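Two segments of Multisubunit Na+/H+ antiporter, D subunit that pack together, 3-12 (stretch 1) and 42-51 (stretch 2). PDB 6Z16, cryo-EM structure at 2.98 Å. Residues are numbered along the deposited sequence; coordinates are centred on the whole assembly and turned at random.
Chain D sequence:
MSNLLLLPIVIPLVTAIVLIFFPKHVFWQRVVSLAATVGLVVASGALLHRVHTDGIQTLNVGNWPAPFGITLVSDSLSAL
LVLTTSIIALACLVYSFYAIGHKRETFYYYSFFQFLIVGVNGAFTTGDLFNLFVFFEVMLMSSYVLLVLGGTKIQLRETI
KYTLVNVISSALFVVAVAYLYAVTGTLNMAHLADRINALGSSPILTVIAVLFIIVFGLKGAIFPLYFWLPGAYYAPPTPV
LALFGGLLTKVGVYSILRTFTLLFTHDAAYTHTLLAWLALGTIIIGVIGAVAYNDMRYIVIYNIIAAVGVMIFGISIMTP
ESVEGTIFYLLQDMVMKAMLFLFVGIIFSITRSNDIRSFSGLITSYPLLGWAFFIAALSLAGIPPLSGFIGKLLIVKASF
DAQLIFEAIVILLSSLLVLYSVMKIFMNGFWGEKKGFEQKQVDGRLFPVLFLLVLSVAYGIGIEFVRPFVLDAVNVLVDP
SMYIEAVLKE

Stretch 1 (3-12) NLLLLPIVIP
Stretch 2, residues 42-51: VASGALLHRV

Leu4 and Leu47 form the apolar centre of the contact, each with its CA-to-CB bond directed toward the other stretch and each in the same rotamer, chi1 t and chi2 p (179° and 64° for Leu4, 179° and 60° for Leu47). Leu4 CG lies 4.3 Å from Leu47 CD1, and Leu4 CD2 reaches the opposing backbone, 4.1 Å from Leu47 CA. Leu47 also packs against the first stretch on its own account: its CD1 is 4.1 Å from Leu5 CA, and its CD2 is 4.1 Å from Pro8 CG, on a ring with C-gamma endo pucker. Leu5 (chi1 -158°, chi2 156°) and Pro8 direct their CA-to-CB bonds sideways.

Ala43, one turn before Leu47, is the second apolar site. Its methyl meets two side chains spaced one turn apart: Ala43 CB is 4.0 Å from Leu7 CB and 4.0 Å from Ile11 CD1. Leu7 and Ile11 both adopt chi1 m, chi2 t.

The two backbones run nearly antiparallel. Stretch 2 is helical throughout, with phi/psi near -67/-37 except Val51, at -75/-19, and regular i to i+4 hydrogen bonds, such as Leu47 N to Ala43 O at 2.9 Å. Stretch 1 has a 3-10 segment at 4-6, where Leu7 N bonds to Leu4 O at 3.0 Å, and then continues as helix through 12. Val10 N to Leu6 O is 2.7 Å; Ile11 N to Leu7 O is weak at 3.5 Å. Pro12, whose ring nitrogen carries no hydrogen, marks a kink. The axes of helices 7-12 and 42-51 approach to 9.6 Å at 168°. Register is set by CA to CA distances of 6.5 Å for Leu4 and Leu47, 6.4 Å for Leu7 and Ala43, and 6.2 Å for Pro8 and Ser44.

Farther out, Leu4 spans a full turn of the facing helix: its CD1 is 4.4 Å from Ala46 CB, and its CD2 is 3.8 Å from Arg50 CB. Arg50 is the polar edge, yet its contact is made through aliphatic carbon; the side chain, bent at chi2 (65°, p) and otherwise near trans, places Arg50 CZ 6.2 Å from Leu4 CD2, so the charged group does not touch the leucine. No hydrogen bond crosses between the stretches, so packing of apolar surface, 334 Å² buried in all, joins them. Ser44 (chi1 p) is buried beside the contact, its OG hydrogen-bonded to a residue just outside one of the stretches; Asn3 lies out of reach, its ND2 bonded elsewhere in the structure.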

# COMPACT_ATOMS: atom_id res chain seq x y z
N ASN D 3 11.57 49.23 4.19
CA ASN D 3 11.35 48.55 5.45
C ASN D 3 12.09 49.19 6.61
O ASN D 3 12.10 48.63 7.71
CB ASN D 3 11.76 47.08 5.34
CG ASN D 3 10.76 46.26 4.58
OD1 ASN D 3 9.56 46.36 4.80
ND2 ASN D 3 11.24 45.44 3.66
N LEU D 4 12.71 50.36 6.38
CA LEU D 4 13.41 51.10 7.43
C LEU D 4 12.49 51.45 8.58
O LEU D 4 12.91 51.44 9.75
CB LEU D 4 14.01 52.37 6.82
CG LEU D 4 14.78 53.37 7.69
CD1 LEU D 4 16.05 52.77 8.24
CD2 LEU D 4 15.10 54.59 6.86
N LEU D 5 11.22 51.70 8.27
CA LEU D 5 10.19 51.98 9.26
C LEU D 5 10.01 50.83 10.24
O LEU D 5 9.63 51.06 11.39
CB LEU D 5 8.89 52.28 8.52
CG LEU D 5 7.74 53.07 9.11
CD1 LEU D 5 6.97 53.65 7.96
CD2 LEU D 5 6.85 52.23 9.97
N LEU D 6 10.26 49.59 9.82
CA LEU D 6 10.15 48.48 10.74
C LEU D 6 11.39 48.25 11.58
O LEU D 6 11.33 47.45 12.51
CB LEU D 6 9.85 47.17 10.03
CG LEU D 6 8.38 46.84 9.84
CD1 LEU D 6 7.83 47.54 8.64
CD2 LEU D 6 8.20 45.37 9.74
N LEU D 7 12.50 48.91 11.26
CA LEU D 7 13.71 48.69 12.05
C LEU D 7 13.63 49.14 13.52
O LEU D 7 14.34 48.53 14.33
CB LEU D 7 14.90 49.35 11.34
CG LEU D 7 15.27 48.57 10.07
CD1 LEU D 7 16.37 49.24 9.30
CD2 LEU D 7 15.69 47.16 10.44
N PRO D 8 12.83 50.13 13.94
CA PRO D 8 12.56 50.24 15.38
C PRO D 8 11.74 49.10 15.97
O PRO D 8 11.79 48.92 17.20
CB PRO D 8 11.81 51.57 15.49
CG PRO D 8 11.39 51.92 14.13
CD PRO D 8 12.47 51.39 13.26
N ILE D 9 11.01 48.33 15.18
CA ILE D 9 10.19 47.25 15.70
C ILE D 9 10.89 45.90 15.59
O ILE D 9 10.89 45.12 16.54
CB ILE D 9 8.83 47.23 14.96
CG1 ILE D 9 8.13 48.58 15.10
CG2 ILE D 9 7.94 46.15 15.51
CD1 ILE D 9 6.93 48.74 14.20
N VAL D 10 11.53 45.64 14.45
CA VAL D 10 12.11 44.33 14.16
C VAL D 10 13.38 44.10 14.97
O VAL D 10 13.60 42.99 15.49
CB VAL D 10 12.34 44.20 12.65
CG1 VAL D 10 13.12 42.95 12.30
CG2 VAL D 10 11.02 44.18 11.92
N ILE D 11 14.22 45.13 15.11
CA ILE D 11 15.52 44.97 15.78
C ILE D 11 15.43 44.56 17.25
O ILE D 11 16.16 43.63 17.65
CB ILE D 11 16.39 46.22 15.55
CG1 ILE D 11 16.79 46.34 14.09
CG2 ILE D 11 17.62 46.23 16.44
CD1 ILE D 11 17.48 47.64 13.76
N PRO D 12 14.58 45.16 18.10
CA PRO D 12 14.50 44.62 19.47
C PRO D 12 13.84 43.26 19.54
O PRO D 12 14.29 42.42 20.33
CB PRO D 12 13.69 45.68 20.22
CG PRO D 12 13.75 46.87 19.41
CD PRO D 12 13.77 46.39 18.02
N VAL D 42 20.82 54.01 16.19
CA VAL D 42 21.29 54.41 14.87
C VAL D 42 20.18 54.28 13.82
O VAL D 42 20.01 55.17 12.97
CB VAL D 42 22.54 53.59 14.49
CG1 VAL D 42 23.00 53.91 13.08
CG2 VAL D 42 23.67 53.88 15.46
N ALA D 43 19.38 53.21 13.91
CA ALA D 43 18.29 53.02 12.96
C ALA D 43 17.17 54.04 13.15
O ALA D 43 16.57 54.49 12.17
CB ALA D 43 17.73 51.61 13.08
N SER D 44 16.90 54.43 14.40
CA SER D 44 15.89 55.45 14.65
C SER D 44 16.34 56.82 14.18
O SER D 44 15.52 57.60 13.66
CB SER D 44 15.54 55.46 16.13
OG SER D 44 16.67 55.78 16.91
N GLY D 45 17.63 57.13 14.33
CA GLY D 45 18.15 58.37 13.77
C GLY D 45 18.08 58.40 12.25
O GLY D 45 17.76 59.44 11.65
N ALA D 46 18.35 57.26 11.61
CA ALA D 46 18.23 57.18 10.16
C ALA D 46 16.77 57.32 9.72
O ALA D 46 16.50 57.93 8.68
CB ALA D 46 18.82 55.87 9.66
N LEU D 47 15.84 56.79 10.50
CA LEU D 47 14.42 56.95 10.19
C LEU D 47 13.98 58.40 10.33
O LEU D 47 13.18 58.89 9.52
CB LEU D 47 13.57 56.05 11.08
CG LEU D 47 12.06 56.14 10.87
CD1 LEU D 47 11.69 55.77 9.46
CD2 LEU D 47 11.32 55.29 11.87
N LEU D 48 14.50 59.10 11.34
CA LEU D 48 14.15 60.51 11.52
C LEU D 48 14.70 61.38 10.39
O LEU D 48 14.00 62.28 9.90
CB LEU D 48 14.64 60.99 12.88
CG LEU D 48 14.31 62.43 13.25
CD1 LEU D 48 12.82 62.68 13.23
CD2 LEU D 48 14.86 62.73 14.62
N HIS D 49 15.92 61.10 9.93
CA HIS D 49 16.42 61.81 8.75
C HIS D 49 15.64 61.45 7.50
O HIS D 49 15.44 62.31 6.62
CB HIS D 49 17.91 61.54 8.53
CG HIS D 49 18.48 62.26 7.35
ND1 HIS D 49 18.53 61.71 6.09
CD2 HIS D 49 18.97 63.52 7.22
CE1 HIS D 49 19.06 62.58 5.25
NE2 HIS D 49 19.33 63.68 5.91
N ARG D 50 15.17 60.20 7.40
CA ARG D 50 14.38 59.78 6.24
C ARG D 50 13.05 60.51 6.19
O ARG D 50 12.64 60.99 5.13
CB ARG D 50 14.18 58.27 6.29
CG ARG D 50 13.40 57.69 5.14
CD ARG D 50 14.14 57.85 3.83
NE ARG D 50 13.43 57.18 2.75
CZ ARG D 50 13.73 57.30 1.46
NH1 ARG D 50 14.74 58.08 1.09
NH2 ARG D 50 13.03 56.65 0.55
N VAL D 51 12.36 60.62 7.33
CA VAL D 51 11.08 61.33 7.34
C VAL D 51 11.27 62.83 7.28
O VAL D 51 10.32 63.55 6.93
CB VAL D 51 10.22 60.97 8.57
CG1 VAL D 51 9.98 59.49 8.63
CG2 VAL D 51 10.85 61.44 9.85